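Local coordinates for PfkB family carbohydrate kinase (PDB 4GM6), which probably transfers phosphate to a carbohydrate substrate as a kinase of the PfkB (ribokinase-like) family, its precise substrate being uncertain, at residues T29-L33 against E59-A63; G117-P123 against I257-H261; W275-Y280 against V313-A318. All coordinates share one frame; numbering follows the deposited sequence.

Interaction 1 (T29-L33 against E59-A63)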
loop_
_atom_site.group_PDB
_atom_site.type_symbol
_atom_site.label_atom_id
_atom_site.label_comp_id
_atom_site.label_asym_id
_atom_site.label_seq_id
_atom_site.Cartn_x
_atom_site.Cartn_y
_atom_site.Cartn_z
ATOM N N THR C 29 23.169 17.777 22.730
ATOM C CA THR C 29 22.822 18.578 21.570
ATOM C C THR C 29 21.572 19.439 21.807
ATOM O O THR C 29 20.803 19.195 22.738
ATOM C CB THR C 29 22.616 17.693 20.338
ATOM O OG1 THR C 29 22.683 18.503 19.162
ATOM C CG2 THR C 29 21.274 17.001 20.417
ATOM N N ILE C 30 21.381 20.442 20.951
ATOM C CA ILE C 30 20.285 21.395 21.097
ATOM C C ILE C 30 19.618 21.600 19.747
ATOM O O ILE C 30 20.280 21.882 18.741
ATOM C CB ILE C 30 20.780 22.754 21.597
ATOM C CG1 ILE C 30 21.442 22.599 22.971
ATOM C CG2 ILE C 30 19.625 23.745 21.684
ATOM C CD1 ILE C 30 22.189 23.833 23.427
ATOM N N GLY C 31 18.306 21.446 19.704
ATOM C CA GLY C 31 17.642 21.608 18.430
ATOM C C GLY C 31 16.216 21.134 18.413
ATOM O O GLY C 31 15.768 20.444 19.325
ATOM N N GLU C 32 15.516 21.514 17.349
ATOM C CA GLU C 32 14.103 21.226 17.207
ATOM C C GLU C 32 13.884 19.948 16.410
ATOM O O GLU C 32 14.584 19.713 15.422
ATOM C CB GLU C 32 13.427 22.391 16.490
ATOM C CG GLU C 32 11.972 22.122 16.159
ATOM C CD GLU C 32 11.263 23.334 15.601
ATOM O OE1 GLU C 32 11.940 24.262 15.105
ATOM O OE2 GLU C 32 10.016 23.350 15.640
ATOM N N LEU C 33 12.907 19.143 16.836
ATOM C CA LEU C 33 12.461 17.985 16.082
ATOM C C LEU C 33 11.291 18.360 15.180
ATOM O O LEU C 33 10.379 19.069 15.597
ATOM C CB LEU C 33 12.028 16.846 17.007
ATOM C CG LEU C 33 13.173 16.015 17.585
ATOM C CD1 LEU C 33 13.697 16.727 18.820
ATOM C CD2 LEU C 33 12.725 14.602 17.931
ATOM N N GLU C 59 20.057 18.431 14.548
ATOM C CA GLU C 59 20.758 18.081 15.789
ATOM C C GLU C 59 20.243 16.759 16.367
ATOM O O GLU C 59 21.021 15.907 16.803
ATOM C CB GLU C 59 20.647 19.216 16.821
ATOM C CG GLU C 59 21.304 20.513 16.372
ATOM C CD GLU C 59 20.330 21.475 15.706
ATOM O OE1 GLU C 59 19.276 21.014 15.221
ATOM O OE2 GLU C 59 20.606 22.702 15.687
ATOM N N ALA C 60 18.927 16.595 16.364
ATOM C CA ALA C 60 18.308 15.325 16.763
ATOM C C ALA C 60 18.829 14.132 15.958
ATOM O O ALA C 60 19.014 13.037 16.500
ATOM C CB ALA C 60 16.803 15.411 16.623
ATOM N N ASN C 61 19.050 14.336 14.662
ATOM C CA ASN C 61 19.576 13.266 13.825
ATOM C C ASN C 61 21.005 12.960 14.261
ATOM O O ASN C 61 21.405 11.795 14.378
ATOM C CB ASN C 61 19.574 13.661 12.348
ATOM C CG ASN C 61 18.183 13.874 11.797
ATOM O OD1 ASN C 61 17.188 13.459 12.387
ATOM N ND2 ASN C 61 18.109 14.543 10.650
ATOM N N VAL C 62 21.779 14.015 14.516
ATOM C CA VAL C 62 23.127 13.805 14.979
ATOM C C VAL C 62 23.117 12.991 16.268
ATOM O O VAL C 62 23.929 12.078 16.434
ATOM C CB VAL C 62 23.911 15.124 15.125
ATOM C CG1 VAL C 62 25.165 14.908 15.967
ATOM C CG2 VAL C 62 24.273 15.642 13.740
ATOM N N ALA C 63 22.189 13.304 17.171
ATOM C CA ALA C 63 22.089 12.581 18.437
ATOM C C ALA C 63 21.778 11.103 18.219
ATOM O O ALA C 63 22.436 10.239 18.783
ATOM C CB ALA C 63 21.036 13.218 19.341
HETATM O O HOH W 1 17.118 22.816 15.268
HETATM O O HOH W 2 17.265 19.057 15.769
#
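Glu59, in the first turn of helix 58-68, carries most of this contact with the end of strand 27-30. Its CB sits 3.2 Å from Thr29 OG1, a hydroxyl that is already hydrogen-bonded to His155 O, and the two side chains cross at about a right angle. The first torsion (chi1 -63°) sets CG beside the strand's last carbonyl, Ile30 O, and the bend at the second (chi2 94°) swings the carboxylate along that oxygen toward Gly31. There Gly31 CA is 3.6 Å from Glu59 OE1; the absence of a side chain lets the acid come in against the backbone. Glu59 OE1 accepts from two waters. One accepts from Glu32 N and donates to Glu59 OE1 at 2.8 Å. The other donates both to Glu32 O and to Glu59 OE1, and accepts from Ala60 N at 3.0 Å. Glu59 OE2 is held by the hydroxyls of Ser157 and Thr160. Ala60 follows with a purely apolar touch, its CB 3.8 Å from Leu33 CG, while Leu33 also reaches helix 83-94. One turn after Glu59, Ala63 CB meets Thr29 CG2 at 3.9 Å, a methyl-to-methyl contact.

Strand 27-30 lies within the parallel part of the large sheet of the ribokinase-like fold, and helix 58-68 begins at the glycine-rich signature of the PfkB family. The chain leaving the strand is therefore coupled to the start of this helix mainly through water and the bent glutamate. With four donors shared between its two oxygens, the buried carboxylate is fixed in rotation, and the pair of waters relays its hold to both the N-H and the C=O of Glu32.

Interaction 2 (G117-P123 against I257-H261)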
loop_
_atom_site.group_PDB
_atom_site.type_symbol
_atom_site.label_atom_id
_atom_site.label_comp_id
_atom_site.label_asym_id
_atom_site.label_seq_id
_atom_site.Cartn_x
_atom_site.Cartn_y
_atom_site.Cartn_z
ATOM N N GLY C 117 12.092 13.721 -5.445
ATOM C CA GLY C 117 12.761 14.060 -6.696
ATOM C C GLY C 117 13.507 12.838 -7.213
ATOM O O GLY C 117 13.992 12.012 -6.436
ATOM N N THR C 118 13.578 12.724 -8.532
ATOM C CA THR C 118 14.232 11.623 -9.198
ATOM C C THR C 118 14.782 12.176 -10.515
ATOM O O THR C 118 14.152 13.026 -11.145
ATOM C CB THR C 118 13.229 10.497 -9.532
ATOM O OG1 THR C 118 12.663 9.954 -8.326
ATOM C CG2 THR C 118 13.918 9.387 -10.324
ATOM N N ALA C 119 15.937 11.684 -10.939
ATOM C CA ALA C 119 16.537 12.086 -12.221
ATOM C C ALA C 119 16.613 13.608 -12.365
ATOM O O ALA C 119 17.263 14.272 -11.558
ATOM C CB ALA C 119 15.775 11.455 -13.385
ATOM N N LEU C 120 15.958 14.177 -13.378
ATOM C CA LEU C 120 16.106 15.623 -13.601
ATOM C C LEU C 120 15.352 16.461 -12.579
ATOM O O LEU C 120 15.699 17.620 -12.367
ATOM C CB LEU C 120 15.724 16.036 -15.038
ATOM C CG LEU C 120 16.488 15.434 -16.214
ATOM C CD1 LEU C 120 15.886 15.914 -17.534
ATOM C CD2 LEU C 120 17.987 15.743 -16.156
ATOM N N LYS C 121 14.334 15.883 -11.930
ATOM C CA LYS C 121 13.504 16.660 -11.036
ATOM C C LYS C 121 14.037 16.619 -9.619
ATOM O O LYS C 121 14.020 15.567 -8.979
ATOM C CB LYS C 121 12.051 16.146 -11.016
ATOM C CG LYS C 121 11.126 17.065 -10.216
ATOM C CD LYS C 121 10.100 16.307 -9.386
ATOM C CE LYS C 121 9.372 17.208 -8.383
ATOM N NZ LYS C 121 9.915 17.160 -6.989
ATOM N N ALA C 122 14.492 17.764 -9.125
ATOM C CA ALA C 122 14.999 17.873 -7.758
ATOM C C ALA C 122 13.878 17.748 -6.712
ATOM O O ALA C 122 12.741 18.148 -6.948
ATOM C CB ALA C 122 15.723 19.206 -7.576
ATOM N N PRO C 123 14.208 17.204 -5.537
ATOM C CA PRO C 123 13.249 17.244 -4.430
ATOM C C PRO C 123 12.812 18.669 -4.129
ATOM O O PRO C 123 13.563 19.604 -4.358
ATOM C CB PRO C 123 14.050 16.680 -3.249
ATOM C CG PRO C 123 15.132 15.839 -3.882
ATOM C CD PRO C 123 15.479 16.554 -5.162
ATOM N N ILE C 257 24.940 15.622 -9.986
ATOM C CA ILE C 257 24.767 15.399 -11.416
ATOM C C ILE C 257 23.271 15.443 -11.734
ATOM O O ILE C 257 22.854 16.066 -12.706
ATOM C CB ILE C 257 25.407 14.075 -11.865
ATOM C CG1 ILE C 257 26.929 14.168 -11.715
ATOM C CG2 ILE C 257 25.032 13.734 -13.302
ATOM C CD1 ILE C 257 27.668 12.940 -12.182
ATOM N N SER C 258 22.463 14.800 -10.894
ATOM C CA SER C 258 21.023 14.907 -10.999
ATOM C C SER C 258 20.480 14.634 -9.614
ATOM O O SER C 258 21.252 14.465 -8.672
ATOM C CB SER C 258 20.467 13.881 -11.991
ATOM O OG SER C 258 20.565 12.569 -11.463
ATOM N N ALA C 259 19.159 14.588 -9.491
ATOM C CA ALA C 259 18.528 14.260 -8.227
ATOM C C ALA C 259 18.735 12.784 -7.859
ATOM O O ALA C 259 18.471 12.387 -6.726
ATOM C CB ALA C 259 17.049 14.596 -8.275
ATOM N N SER C 260 19.219 11.985 -8.816
ATOM C CA SER C 260 19.440 10.549 -8.608
ATOM C C SER C 260 20.922 10.158 -8.675
ATOM O O SER C 260 21.265 8.986 -8.573
ATOM C CB SER C 260 18.656 9.708 -9.645
ATOM O OG SER C 260 17.266 9.826 -9.463
ATOM N N HIS C 261 21.806 11.130 -8.853
ATOM C CA HIS C 261 23.202 10.805 -9.058
ATOM C C HIS C 261 24.094 11.902 -8.493
ATOM O O HIS C 261 24.198 12.983 -9.069
ATOM C CB HIS C 261 23.462 10.590 -10.548
ATOM C CG HIS C 261 24.835 10.089 -10.863
ATOM N ND1 HIS C 261 25.255 9.842 -12.151
ATOM C CD2 HIS C 261 25.882 9.785 -10.062
ATOM C CE1 HIS C 261 26.503 9.402 -12.132
ATOM N NE2 HIS C 261 26.901 9.342 -10.873
HETATM O O HOH W 3 16.262 10.690 -5.952
#
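Ala119 N donates to Ser260 OG at 2.7 Å in an almost straight bond (177°), the shorter of two hydrogen bonds that lock a pair of beta turns together. The first, a type II' turn from Thr118 to Lys121, lies in the loop joining strands 111-115 and 124-128 of the small four-stranded sheet, which probably corresponds to the lid of the ribokinase-like fold. The second is a type I turn from Ser258 to His261, between strands 248-256 and 261-270 of the large sheet, so the contact would tie lid to main domain. In return, Ala259 N donates to Ala119 O at 2.8 Å, approaching in the carbonyl plane. Ala119, the second residue of the II' turn, with positive phi (51°), thus offers both its N-H and its C=O to the facing turn. Ser260 OG also touches Thr118 CG2 at 3.5 Å. Within the opposite turn, Ser258 OG accepts from Ser260 N to make an ST turn, and Ser258 CB packs on Ala119 O. A second subunit covers this region: its Pro284 packs on Ala119 and Ser260, and its Ser325 binds Thr118 O. Between the two loops, the methyl of Ala259 enters the bend of loop 117-123, its CB 3.3 Å from Lys121 O and 4.0 Å from Pro123 CD.

Interaction 3 (W275-Y280 against V313-A318)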
loop_
_atom_site.group_PDB
_atom_site.type_symbol
_atom_site.label_atom_id
_atom_site.label_comp_id
_atom_site.label_asym_id
_atom_site.label_seq_id
_atom_site.Cartn_x
_atom_site.Cartn_y
_atom_site.Cartn_z
ATOM N N TRP C 275 42.417 16.443 4.676
ATOM C CA TRP C 275 42.402 14.996 4.432
ATOM C C TRP C 275 41.118 14.589 3.709
ATOM O O TRP C 275 40.019 14.890 4.182
ATOM C CB TRP C 275 42.454 14.237 5.760
ATOM C CG TRP C 275 43.654 14.537 6.580
ATOM C CD1 TRP C 275 43.798 15.552 7.482
ATOM C CD2 TRP C 275 44.885 13.813 6.585
ATOM N NE1 TRP C 275 45.047 15.506 8.047
ATOM C CE2 TRP C 275 45.738 14.448 7.512
ATOM C CE3 TRP C 275 45.355 12.692 5.890
ATOM C CZ2 TRP C 275 47.035 13.999 7.765
ATOM C CZ3 TRP C 275 46.647 12.247 6.139
ATOM C CH2 TRP C 275 47.470 12.900 7.072
ATOM N N GLU C 276 41.248 13.887 2.583
ATOM C CA GLU C 276 40.080 13.499 1.791
ATOM C C GLU C 276 39.805 11.999 1.846
ATOM O O GLU C 276 40.718 11.200 2.019
ATOM C CB GLU C 276 40.268 13.907 0.330
ATOM C CG GLU C 276 40.493 15.393 0.117
ATOM C CD GLU C 276 41.191 15.695 -1.198
ATOM O OE1 GLU C 276 40.993 14.941 -2.177
ATOM O OE2 GLU C 276 41.941 16.694 -1.252
ATOM N N SER C 277 38.540 11.628 1.682
ATOM C CA SER C 277 38.156 10.229 1.512
ATOM C C SER C 277 38.243 9.869 0.033
ATOM O O SER C 277 38.589 10.716 -0.783
ATOM C CB SER C 277 36.721 10.040 1.985
ATOM O OG SER C 277 35.806 10.605 1.055
ATOM N N GLU C 278 37.919 8.632 -0.333
ATOM C CA GLU C 278 37.722 8.346 -1.755
ATOM C C GLU C 278 36.470 9.120 -2.165
ATOM O O GLU C 278 35.694 9.551 -1.307
ATOM C CB GLU C 278 37.561 6.840 -2.036
ATOM C CG GLU C 278 36.133 6.308 -1.860
ATOM C CD GLU C 278 35.917 4.896 -2.415
ATOM O OE1 GLU C 278 35.024 4.708 -3.281
ATOM O OE2 GLU C 278 36.633 3.967 -1.983
ATOM N N GLU C 279 36.275 9.333 -3.460
ATOM C CA GLU C 279 35.032 9.935 -3.908
ATOM C C GLU C 279 34.045 8.830 -4.284
ATOM O O GLU C 279 34.366 7.971 -5.100
ATOM C CB GLU C 279 35.275 10.846 -5.102
ATOM C CG GLU C 279 34.098 11.742 -5.444
ATOM C CD GLU C 279 34.506 12.886 -6.354
ATOM O OE1 GLU C 279 34.767 12.628 -7.549
ATOM O OE2 GLU C 279 34.573 14.040 -5.875
ATOM N N TYR C 280 32.872 8.841 -3.662
ATOM C CA TYR C 280 31.817 7.856 -3.953
ATOM C C TYR C 280 30.846 8.345 -5.011
ATOM O O TYR C 280 30.452 9.513 -5.018
ATOM C CB TYR C 280 30.989 7.555 -2.702
ATOM C CG TYR C 280 31.721 6.789 -1.640
ATOM C CD1 TYR C 280 31.765 5.402 -1.665
ATOM C CD2 TYR C 280 32.368 7.450 -0.608
ATOM C CE1 TYR C 280 32.438 4.694 -0.692
ATOM C CE2 TYR C 280 33.048 6.752 0.369
ATOM C CZ TYR C 280 33.072 5.377 0.323
ATOM O OH TYR C 280 33.734 4.679 1.289
ATOM N N VAL C 313 37.783 10.611 8.549
ATOM C CA VAL C 313 37.236 11.057 7.268
ATOM C C VAL C 313 36.771 9.882 6.390
ATOM O O VAL C 313 35.789 10.000 5.656
ATOM C CB VAL C 313 38.225 11.947 6.492
ATOM C CG1 VAL C 313 39.327 11.109 5.851
ATOM C CG2 VAL C 313 37.489 12.777 5.447
ATOM N N LYS C 314 37.455 8.746 6.471
ATOM C CA LYS C 314 37.073 7.616 5.640
ATOM C C LYS C 314 35.809 6.967 6.170
ATOM O O LYS C 314 34.888 6.644 5.410
ATOM C CB LYS C 314 38.197 6.584 5.548
ATOM C CG LYS C 314 37.888 5.487 4.538
ATOM C CD LYS C 314 39.147 4.720 4.144
ATOM C CE LYS C 314 39.610 3.788 5.251
ATOM N NZ LYS C 314 40.707 2.892 4.780
ATOM N N PHE C 315 35.770 6.789 7.483
ATOM C CA PHE C 315 34.622 6.192 8.138
ATOM C C PHE C 315 33.378 7.050 7.942
ATOM O O PHE C 315 32.297 6.539 7.595
ATOM C CB PHE C 315 34.924 6.035 9.632
ATOM C CG PHE C 315 33.783 5.455 10.426
ATOM C CD1 PHE C 315 32.919 6.280 11.124
ATOM C CD2 PHE C 315 33.589 4.085 10.489
ATOM C CE1 PHE C 315 31.873 5.754 11.860
ATOM C CE2 PHE C 315 32.553 3.551 11.232
ATOM C CZ PHE C 315 31.693 4.389 11.916
ATOM N N ALA C 316 33.526 8.355 8.163
ATOM C CA ALA C 316 32.390 9.272 8.127
ATOM C C ALA C 316 31.813 9.419 6.726
ATOM O O ALA C 316 30.601 9.491 6.563
ATOM C CB ALA C 316 32.763 10.632 8.685
ATOM N N THR C 317 32.671 9.479 5.712
ATOM C CA THR C 317 32.164 9.551 4.350
ATOM C C THR C 317 31.395 8.274 3.989
ATOM O O THR C 317 30.385 8.331 3.290
ATOM C CB THR C 317 33.284 9.814 3.329
ATOM O OG1 THR C 317 34.049 10.951 3.756
ATOM C CG2 THR C 317 32.686 10.088 1.956
ATOM N N ALA C 318 31.865 7.127 4.477
ATOM C CA ALA C 318 31.167 5.866 4.251
ATOM C C ALA C 318 29.806 5.867 4.934
ATOM O O ALA C 318 28.808 5.405 4.372
ATOM C CB ALA C 318 32.007 4.700 4.740
HETATM O O HOH W 4 35.275 6.334 2.733
#
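Trp275 meets Val313 through its backbone and first methylene: its O is 3.5 Å from Val313 CG2, and its CB lies 4.4 Å from Val313 CG1, while the indole leads away from the helix. CG2 reaches that carbonyl because it stands opposite Val313 N about the CA-CB bond. CG1, the other branch, comes near Glu276 O.

Ser277 is the point of closest backbone approach, its CA 5.0 Å from that of Lys314. Its CB presses on Thr317 OG1 at 3.3 Å. The serine hydroxyl is turned back to its own segment: Ser277 OG donates to Glu278 O at 2.6 Å and also takes the N-H of Gly266. Thr317 OG1 in turn donates to Val313 O at 2.7 Å, nearly along the C=O direction, and that oxygen accepts Thr317 N as well.

Strand 273-282 is an outermost strand of the nine-stranded sheet in this ribokinase-like alpha/beta fold, and helix 309-323 runs against it with helices 291-304 and 335-344 as neighbours.

Glu278 lays its CG over one face of the Tyr280 ring, offset toward the rim. Pairing with strand 261-270 continues beyond Ser277, as Tyr280 bonds to Leu264 through the backbone. The ring's edge receives Thr317 CG2, 3.7 Å from Tyr280 CD2, and Leu120 of a third subunit packs on the same tyrosine. Beyond the ring, Tyr280 OH lies against the methyl of Ala318 and shares a water with Lys314 O; the water, in the ring plane, donates to that carbonyl.

How the interactions relate
Interaction 1 is wholly buried close to the centre of the subunit, whereas interactions 2 and 3 are partly buried farther out. Interactions 1 and 3 each set a helix against a strand of the large sheet, one inner and one outermost; interaction 2 instead joins two loops, one from each sheet. The chemistry differs with position: the core contact depends on water bridges and a carboxylate, the loop contact on two direct hydrogen bonds, and the edge contact on methyl and ring packing, with a single water bridging the segments. Interactions 2 and 3, about 7 Å apart at their nearest atoms, both meet neighbouring subunits, while no other chain touches the segments of interaction 1.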